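Local coordinates for uncharacterized protein lp_2219 (Lactobacillus plantarum, PDB 3HFQ) that is of unknown function but folds as a seven-bladed beta-propeller of the lactonase family, and so may act on a lactone, at residues 68-72 and 73-77; 114-117 and 118-122. The protein carries 1 engineered substitution. All blocks are in the same frame, centred on the assembly; numbering follows the deposited sequence.

Overall arrangement
Both contacts are hairpin turns that join the last two strands of a propeller blade. Contact 1 links strands 62-71 and 74-84 in the four-stranded antiparallel sheet that starts at 45-47; contact 2 links strands 109-115 and 121-128 in the next sheet along the chain, so the two come in series, in successive blades. Their centres lie about 15 Å apart and their nearest atoms about 5 Å, without touching, and each centre is about 22 Å from that of the chain. The hairpins close differently, contact 1 through a type II' turn and contact 2 through a type I turn with a longer connection. Strand 74-84, which leaves contact 1, carries Asn79 and Val81 to residues of contact 2 and so joins its blade to the next.

Contact 1 (68-72 and 73-77); sequences WQIDG and QTAHK
The indole of Trp68 lies against Lys77, whose CG sits over one face of the ring, 4.3 Å above its plane and offset toward the rim. CE3 of Trp68 comes to 3.6 Å from the CA of Lys77, while Ala75 CB approaches the same ring obliquely. With CG anti to the carbonyl carbon (chi1 -40°), the indole reaches the face of the sheet it shares with Ile70, Ala75 and Lys77. Its NE1 bonds to Ser55 OG, and Leu53, Ala37 and Thr39 also touch this side chain. Replacing it with an alanine would probably open a gap beside Lys77 and Ala75 and leave Ser55 without this donor. Further along, Ile70 CD1 rests on Ala75 CB at 3.8 Å, and Leu36 of strand 29-38 touches both.

The other face of the hairpin carries Gln69, Asp71, Thr74 and His76. Asp71 OD2 lies at the edge of the imidazole, in its plane and 3.5 Å from His76 NE2, with carboxylate and ring turned 44° apart. Gln69 bends back at chi2, and its NE2 donates to Ile70 O of its own strand and to Lys50 O.

Paired backbone bonds join Gln69 with His76 and Asp71 with Thr74, and a type II' turn closes the hairpin, Gly72 taking its positive phi. Asp71 O accepts twice: from Thr74 N, above the carbonyl plane, and from Thr74 OG1 at 2.6 Å, in that plane. The threonine hydroxyl, set between its backbone N and carbonyl carbon (chi1 65°), therefore locks onto the turn. The chemistry is divided between a largely apolar side, where Trp68, Ile70 and Ala75 pack against strand 29-38 while the end of Lys77 leads away, and a polar one, where the nearby carboxylate would probably favour a protonated imidazole.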
# COMPACT_ATOMS: atom_id res chain seq x y z
N TRP A 68 -5.59 -10.48 -14.11
CA TRP A 68 -4.86 -10.55 -15.37
C TRP A 68 -3.72 -11.55 -15.27
O TRP A 68 -3.17 -11.77 -14.20
CB TRP A 68 -4.23 -9.19 -15.72
CG TRP A 68 -5.06 -7.99 -15.45
CD1 TRP A 68 -5.30 -7.41 -14.24
CD2 TRP A 68 -5.74 -7.19 -16.42
NE1 TRP A 68 -6.09 -6.29 -14.39
CE2 TRP A 68 -6.39 -6.15 -15.72
CE3 TRP A 68 -5.89 -7.27 -17.81
CZ2 TRP A 68 -7.15 -5.16 -16.38
CZ3 TRP A 68 -6.64 -6.30 -18.46
CH2 TRP A 68 -7.28 -5.27 -17.74
N GLN A 69 -3.37 -12.15 -16.41
CA GLN A 69 -2.23 -13.06 -16.46
C GLN A 69 -1.16 -12.29 -17.21
O GLN A 69 -1.38 -11.86 -18.34
CB GLN A 69 -2.55 -14.34 -17.23
CG GLN A 69 -1.31 -15.21 -17.50
CD GLN A 69 -0.75 -15.84 -16.23
OE1 GLN A 69 -1.36 -16.72 -15.63
NE2 GLN A 69 0.43 -15.38 -15.81
N ILE A 70 -0.00 -12.10 -16.58
CA ILE A 70 1.09 -11.39 -17.24
C ILE A 70 1.86 -12.38 -18.11
O ILE A 70 2.17 -13.49 -17.67
CB ILE A 70 2.06 -10.77 -16.21
CG1 ILE A 70 1.30 -9.84 -15.26
CG2 ILE A 70 3.17 -10.01 -16.93
CD1 ILE A 70 0.51 -8.77 -15.96
N ASP A 71 2.14 -11.99 -19.34
CA ASP A 71 2.88 -12.83 -20.28
C ASP A 71 3.88 -11.93 -20.99
O ASP A 71 3.53 -11.22 -21.93
CB ASP A 71 1.91 -13.47 -21.29
CG ASP A 71 2.62 -14.30 -22.34
OD1 ASP A 71 3.76 -14.74 -22.10
OD2 ASP A 71 2.02 -14.53 -23.42
N GLY A 72 5.13 -11.97 -20.54
CA GLY A 72 6.14 -11.11 -21.12
C GLY A 72 5.77 -9.68 -20.78
O GLY A 72 5.40 -9.38 -19.65
N GLN A 73 5.85 -8.79 -21.77
CA GLN A 73 5.51 -7.39 -21.57
C GLN A 73 4.04 -7.10 -21.89
O GLN A 73 3.68 -5.98 -22.24
CB GLN A 73 6.41 -6.50 -22.43
CG GLN A 73 7.86 -6.50 -21.99
CD GLN A 73 8.08 -5.75 -20.70
OE1 GLN A 73 8.16 -4.52 -20.68
NE2 GLN A 73 8.16 -6.49 -19.60
N THR A 74 3.20 -8.13 -21.79
CA THR A 74 1.77 -7.97 -22.07
C THR A 74 0.94 -8.55 -20.93
O THR A 74 1.45 -9.29 -20.09
CB THR A 74 1.36 -8.67 -23.39
OG1 THR A 74 1.54 -10.09 -23.26
CG2 THR A 74 2.20 -8.16 -24.55
N ALA A 75 -0.35 -8.22 -20.93
CA ALA A 75 -1.28 -8.70 -19.91
C ALA A 75 -2.56 -9.20 -20.56
O ALA A 75 -3.09 -8.58 -21.49
CB ALA A 75 -1.60 -7.57 -18.93
N HIS A 76 -3.06 -10.33 -20.09
CA HIS A 76 -4.29 -10.91 -20.62
C HIS A 76 -5.34 -10.92 -19.52
O HIS A 76 -5.10 -11.44 -18.43
CB HIS A 76 -4.03 -12.35 -21.11
CG HIS A 76 -2.90 -12.46 -22.09
ND1 HIS A 76 -2.96 -11.91 -23.36
CD2 HIS A 76 -1.68 -13.04 -22.00
CE1 HIS A 76 -1.83 -12.16 -24.00
NE2 HIS A 76 -1.04 -12.84 -23.19
N LYS A 77 -6.51 -10.35 -19.81
CA LYS A 77 -7.58 -10.31 -18.82
C LYS A 77 -8.17 -11.70 -18.59
O LYS A 77 -8.45 -12.43 -19.54
CB LYS A 77 -8.70 -9.37 -19.29
CG LYS A 77 -9.83 -9.21 -18.27
CD LYS A 77 -10.95 -8.33 -18.80
CE LYS A 77 -11.78 -9.04 -19.86
NZ LYS A 77 -12.56 -10.18 -19.29

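Contact 2 (114-117 and 118-122); sequences KIAA and DGALT
Lys114 and Thr122 run side by side on one face of the hairpin, pointing the same way. The lysine's CG lies 3.8 Å from Thr122 CB, and its extended chain carries CE past the same carbon at 3.9 Å. A water ties the pair together, donating to Lys114 O and hydrogen-bonded to Thr122 OG1 at 2.6 Å. On the opposite face Ile115 and Leu121 are likewise aligned, Ile115 CG1 meeting Leu121 CD2 at 3.7 Å; Val100 and Tyr54 touch both. The other branch of the isoleucine, CG2, is anti to the backbone N and rests against Gly119 CA. This is the hairpin between the last two strands of a propeller blade, turning through a type I beta turn from Ala116 to Gly119. Asp118 adds an Asx turn that overlaps its end: CG stands between the backbone N and the carbonyl carbon (chi1 69°), which brings OD1 to the N-H of Ala120, met from above the carboxylate plane, 3.1 Å away. Ala116 N binds Ala120 O almost straight, at 176°, while Ala116 O accepts from Gly119 N. Outside the hairpin, Gly119 O accepts from Tyr54 OH and Leu121 N donates to Asn79 OD1, both residues of the preceding blade.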
# COMPACT_ATOMS: atom_id res chain seq x y z
N LYS A 114 -11.52 -16.10 -3.91
CA LYS A 114 -10.67 -17.28 -4.07
C LYS A 114 -10.11 -17.33 -5.49
O LYS A 114 -10.79 -16.98 -6.45
CB LYS A 114 -11.45 -18.56 -3.74
CG LYS A 114 -12.68 -18.80 -4.61
CD LYS A 114 -13.41 -20.07 -4.15
CE LYS A 114 -14.60 -20.38 -5.05
NZ LYS A 114 -15.37 -21.56 -4.57
N ILE A 115 -8.86 -17.77 -5.60
CA ILE A 115 -8.19 -17.85 -6.90
C ILE A 115 -8.38 -19.22 -7.54
O ILE A 115 -8.07 -20.25 -6.94
CB ILE A 115 -6.67 -17.59 -6.74
CG1 ILE A 115 -6.45 -16.27 -5.99
CG2 ILE A 115 -6.00 -17.56 -8.10
CD1 ILE A 115 -5.02 -16.05 -5.56
N ALA A 116 -8.90 -19.24 -8.77
CA ALA A 116 -9.11 -20.49 -9.49
C ALA A 116 -7.77 -20.95 -10.07
O ALA A 116 -6.77 -20.23 -10.00
CB ALA A 116 -10.12 -20.28 -10.62
N ALA A 117 -7.76 -22.15 -10.64
CA ALA A 117 -6.54 -22.72 -11.21
C ALA A 117 -5.87 -21.83 -12.26
O ALA A 117 -4.65 -21.85 -12.41
CB ALA A 117 -6.84 -24.09 -11.80
N ASP A 118 -6.66 -21.05 -13.00
CA ASP A 118 -6.09 -20.20 -14.03
C ASP A 118 -5.88 -18.76 -13.59
O ASP A 118 -5.53 -17.90 -14.40
CB ASP A 118 -6.98 -20.24 -15.28
CG ASP A 118 -8.32 -19.57 -15.07
OD1 ASP A 118 -8.70 -19.34 -13.91
OD2 ASP A 118 -8.99 -19.29 -16.08
N GLY A 119 -6.09 -18.49 -12.31
CA GLY A 119 -5.88 -17.15 -11.80
C GLY A 119 -7.14 -16.32 -11.62
O GLY A 119 -7.12 -15.30 -10.93
N ALA A 120 -8.24 -16.75 -12.24
CA ALA A 120 -9.51 -16.04 -12.15
C ALA A 120 -10.02 -16.01 -10.71
O ALA A 120 -9.67 -16.87 -9.90
CB ALA A 120 -10.53 -16.69 -13.07
N LEU A 121 -10.87 -15.03 -10.39
CA LEU A 121 -11.40 -14.87 -9.04
C LEU A 121 -12.89 -15.12 -8.86
O LEU A 121 -13.68 -15.02 -9.80
CB LEU A 121 -11.09 -13.46 -8.53
CG LEU A 121 -9.62 -13.05 -8.45
CD1 LEU A 121 -9.53 -11.61 -7.95
CD2 LEU A 121 -8.87 -13.99 -7.52
N THR A 122 -13.26 -15.44 -7.62
CA THR A 122 -14.65 -15.67 -7.23
C THR A 122 -14.83 -15.11 -5.82
O THR A 122 -14.06 -15.44 -4.91
CB THR A 122 -15.00 -17.17 -7.19
OG1 THR A 122 -14.71 -17.76 -8.47
CG2 THR A 122 -16.49 -17.35 -6.89
O HOH W 1 -12.24 -18.63 -8.38